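Local coordinates for protein SAM-dependent methyltransferase (Anabaena variabilis ATCC 29413, PDB 3GGD) that binds S-adenosyl-L-homocysteine in a Rossmann-like domain and probably transfers methyl groups from S-adenosylmethionine to an acceptor, at residues I82-S87 and S104-D109. Residues are numbered along the deposited sequence; the frame is centred on the assembly and turned at random. Where two conformers were deposited one is given.
Sequences IGLDVS and SYRLLD. With SAH (S-adenosyl-L-homocysteine), chain E; EDO (1,2-ethanediol), chain S; SO4 (sulfate ion), chain H.
Strands 82-85 and 104-107 run parallel at 23°, joined by straight bonds from G83 N to S104 O (2.7 Å) and from R106 N to G83 O, and by a weak one from D85 N to R106 O. They are the two strands of a beta-alpha-beta unit in the Rossmann-like methyltransferase fold, with 104-107 at the sheet edge. Beyond them L108 N reaches D85 O from above the carbonyl plane. Y105 CD1 lies 3.9 Å from G83 CA, where a side chain would collide with the ring. On the other face L84 and R106 lie side by side, L84 CD2 3.7 Å from R106 CB. R106 is extended, and its NH1 makes a salt bridge with E122 and two weak bonds to a sulfate, probably from the crystallisation liquor. An alanine at R106 would keep CB but remove the guanidinium, and would probably cost the salt bridge. The C-terminal strand ends and following loops form part of the S-adenosyl-L-homocysteine pocket. D85 OD1 accepts from ribose O2' and OD2 from O3'; OD1 also accepts S87 N in an Asx turn. V86 CG1 packs against the adenine, 3.5 Å from C4, while CG2 touches D109 CG. D109 OD1 is held by L111 N and accepts adenine N6 at 3.0 Å.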
loop_
_atom_site.group_PDB
_atom_site.type_symbol
_atom_site.label_atom_id
_atom_site.label_comp_id
_atom_site.label_asym_id
_atom_site.label_seq_id
_atom_site.Cartn_x
_atom_site.Cartn_y
_atom_site.Cartn_z
ATOM N N ILE A 82 4.974 -2.665 13.410
ATOM C CA ILE A 82 3.553 -2.845 13.575
ATOM C C ILE A 82 2.928 -2.890 12.167
ATOM O O ILE A 82 3.052 -1.964 11.382
ATOM C CB ILE A 82 2.939 -1.693 14.390
ATOM C CG1 ILE A 82 3.577 -1.636 15.790
ATOM C CG2 ILE A 82 1.412 -1.856 14.501
ATOM C CD1 ILE A 82 3.381 -0.307 16.531
ATOM N N GLY A 83 2.254 -3.985 11.863
ATOM C CA GLY A 83 1.558 -4.150 10.588
ATOM C C GLY A 83 0.077 -3.843 10.789
ATOM O O GLY A 83 -0.603 -4.476 11.599
ATOM N N LEU A 84 -0.408 -2.827 10.089
ATOM C CA LEU A 84 -1.802 -2.411 10.201
ATOM C C LEU A 84 -2.542 -2.696 8.882
ATOM O O LEU A 84 -2.029 -2.421 7.785
ATOM C CB LEU A 84 -1.888 -0.925 10.509
ATOM C CG LEU A 84 -1.270 -0.415 11.827
ATOM C CD1 LEU A 84 -1.426 1.138 11.864
ATOM C CD2 LEU A 84 -1.874 -1.096 13.030
ATOM N N ASP A 85 -3.764 -3.212 8.994
ATOM C CA ASP A 85 -4.595 -3.421 7.828
ATOM C C ASP A 85 -6.053 -3.400 8.252
ATOM O O ASP A 85 -6.398 -3.768 9.396
ATOM C CB ASP A 85 -4.241 -4.734 7.122
ATOM C CG ASP A 85 -4.643 -4.728 5.646
ATOM O OD1 ASP A 85 -5.850 -4.972 5.342
ATOM O OD2 ASP A 85 -3.751 -4.468 4.781
ATOM N N VAL A 86 -6.911 -2.989 7.328
ATOM C CA VAL A 86 -8.356 -2.996 7.547
ATOM C C VAL A 86 -8.962 -4.393 7.573
ATOM O O VAL A 86 -10.022 -4.581 8.174
ATOM C CB VAL A 86 -9.103 -2.159 6.442
ATOM C CG1 VAL A 86 -9.166 -2.890 5.093
ATOM C CG2 VAL A 86 -10.509 -1.727 6.910
ATOM N N SER A 87 -8.276 -5.378 6.966
ATOM C CA SER A 87 -8.834 -6.700 6.779
ATOM C C SER A 87 -8.350 -7.712 7.790
ATOM O O SER A 87 -7.139 -8.004 7.857
ATOM C CB SER A 87 -8.475 -7.240 5.369
ATOM O OG SER A 87 -8.826 -8.628 5.228
ATOM N N SER A 104 3.952 -6.775 15.530
ATOM C CA SER A 104 2.575 -6.849 15.992
ATOM C C SER A 104 1.677 -6.538 14.801
ATOM O O SER A 104 1.937 -5.606 14.048
ATOM C CB SER A 104 2.306 -5.857 17.108
ATOM O OG SER A 104 3.139 -6.122 18.217
ATOM N N TYR A 105 0.668 -7.365 14.585
ATOM C CA TYR A 105 -0.335 -7.101 13.550
ATOM C C TYR A 105 -1.572 -6.585 14.249
ATOM O O TYR A 105 -2.011 -7.177 15.215
ATOM C CB TYR A 105 -0.679 -8.336 12.745
ATOM C CG TYR A 105 0.442 -8.744 11.810
ATOM C CD1 TYR A 105 0.761 -7.958 10.715
ATOM C CD2 TYR A 105 1.157 -9.903 12.024
ATOM C CE1 TYR A 105 1.789 -8.311 9.853
ATOM C CE2 TYR A 105 2.184 -10.287 11.153
ATOM C CZ TYR A 105 2.493 -9.485 10.085
ATOM O OH TYR A 105 3.486 -9.842 9.249
ATOM N N ARG A 106 -2.162 -5.520 13.738
ATOM C CA ARG A 106 -3.316 -4.932 14.386
ATOM C C ARG A 106 -4.301 -4.376 13.354
ATOM O O ARG A 106 -3.895 -3.802 12.332
ATOM C CB ARG A 106 -2.822 -3.846 15.328
ATOM C CG ARG A 106 -3.892 -3.029 15.945
ATOM C CD ARG A 106 -3.333 -2.395 17.212
ATOM N NE ARG A 106 -4.277 -1.464 17.829
ATOM C CZ ARG A 106 -4.037 -0.812 18.956
ATOM N NH1 ARG A 106 -2.886 -1.002 19.587
ATOM N NH2 ARG A 106 -4.940 0.044 19.430
ATOM N N LEU A 107 -5.588 -4.572 13.622
ATOM C CA LEU A 107 -6.642 -4.083 12.752
ATOM C C LEU A 107 -6.669 -2.571 12.831
ATOM O O LEU A 107 -6.528 -1.998 13.901
ATOM C CB LEU A 107 -8.012 -4.616 13.179
ATOM C CG LEU A 107 -8.361 -6.081 12.892
ATOM C CD1 LEU A 107 -9.629 -6.442 13.632
ATOM C CD2 LEU A 107 -8.506 -6.346 11.393
ATOM N N LEU A 108 -6.780 -1.928 11.679
ATOM C CA LEU A 108 -7.006 -0.479 11.637
ATOM C C LEU A 108 -7.578 -0.092 10.288
ATOM O O LEU A 108 -7.118 -0.564 9.236
ATOM C CB LEU A 108 -5.727 0.350 11.934
ATOM C CG LEU A 108 -5.848 1.901 11.837
ATOM C CD1 LEU A 108 -5.056 2.634 12.971
ATOM C CD2 LEU A 108 -5.398 2.390 10.496
ATOM N N ASP A 109 -8.556 0.792 10.335
ATOM C CA ASP A 109 -9.167 1.341 9.155
ATOM C C ASP A 109 -8.720 2.778 8.969
ATOM O O ASP A 109 -9.136 3.660 9.730
ATOM C CB ASP A 109 -10.717 1.253 9.283
ATOM C CG ASP A 109 -11.446 1.628 7.984
ATOM O OD1 ASP A 109 -10.852 2.343 7.133
ATOM O OD2 ASP A 109 -12.603 1.177 7.806
HETATM N N SAH E . 1.244 -3.133 1.326
HETATM C CA SAH E . 0.847 -4.524 0.982
HETATM C CB SAH E . -0.594 -4.641 0.443
HETATM C CG SAH E . -1.010 -3.809 -0.784
HETATM S SD SAH E . -2.694 -4.146 -1.330
HETATM C C SAH E . 1.809 -5.153 -0.014
HETATM O O SAH E . 1.882 -6.404 -0.117
HETATM O OXT SAH E . 2.502 -4.445 -0.745
HETATM C "C5'" SAH E . -3.575 -2.841 -0.521
HETATM C "C4'" SAH E . -3.837 -3.135 0.986
HETATM O "O4'" SAH E . -4.530 -2.016 1.587
HETATM C "C3'" SAH E . -4.719 -4.355 1.307
HETATM O "O3'" SAH E . -4.108 -5.243 2.227
HETATM C "C2'" SAH E . -5.971 -3.762 1.943
HETATM O "O2'" SAH E . -6.702 -4.631 2.833
HETATM C "C1'" SAH E . -5.432 -2.493 2.576
HETATM N N9 SAH E . -6.464 -1.491 2.870
HETATM C C8 SAH E . -7.483 -1.155 2.033
HETATM N N7 SAH E . -8.232 -0.187 2.588
HETATM C C5 SAH E . -7.679 0.086 3.809
HETATM C C6 SAH E . -8.031 0.968 4.916
HETATM N N6 SAH E . -9.143 1.721 4.748
HETATM N N1 SAH E . -7.288 0.979 6.032
HETATM C C2 SAH E . -6.194 0.158 6.142
HETATM N N3 SAH E . -5.848 -0.677 5.163
HETATM C C4 SAH E . -6.546 -0.776 4.015
HETATM C C1 EDO S . -7.166 1.394 16.941
HETATM O O1 EDO S . -7.976 1.209 18.093
HETATM C C2 EDO S . -7.564 0.285 15.960
HETATM O O2 EDO S . -6.562 -0.743 15.989
HETATM S S SO4 H . 0.267 -2.151 19.210
HETATM O O1 SO4 H . 1.666 -2.080 19.655
HETATM O O2 SO4 H . 0.064 -3.060 18.084
HETATM O O3 SO4 H . -0.146 -0.803 18.851
HETATM O O4 SO4 H . -0.573 -2.640 20.304
#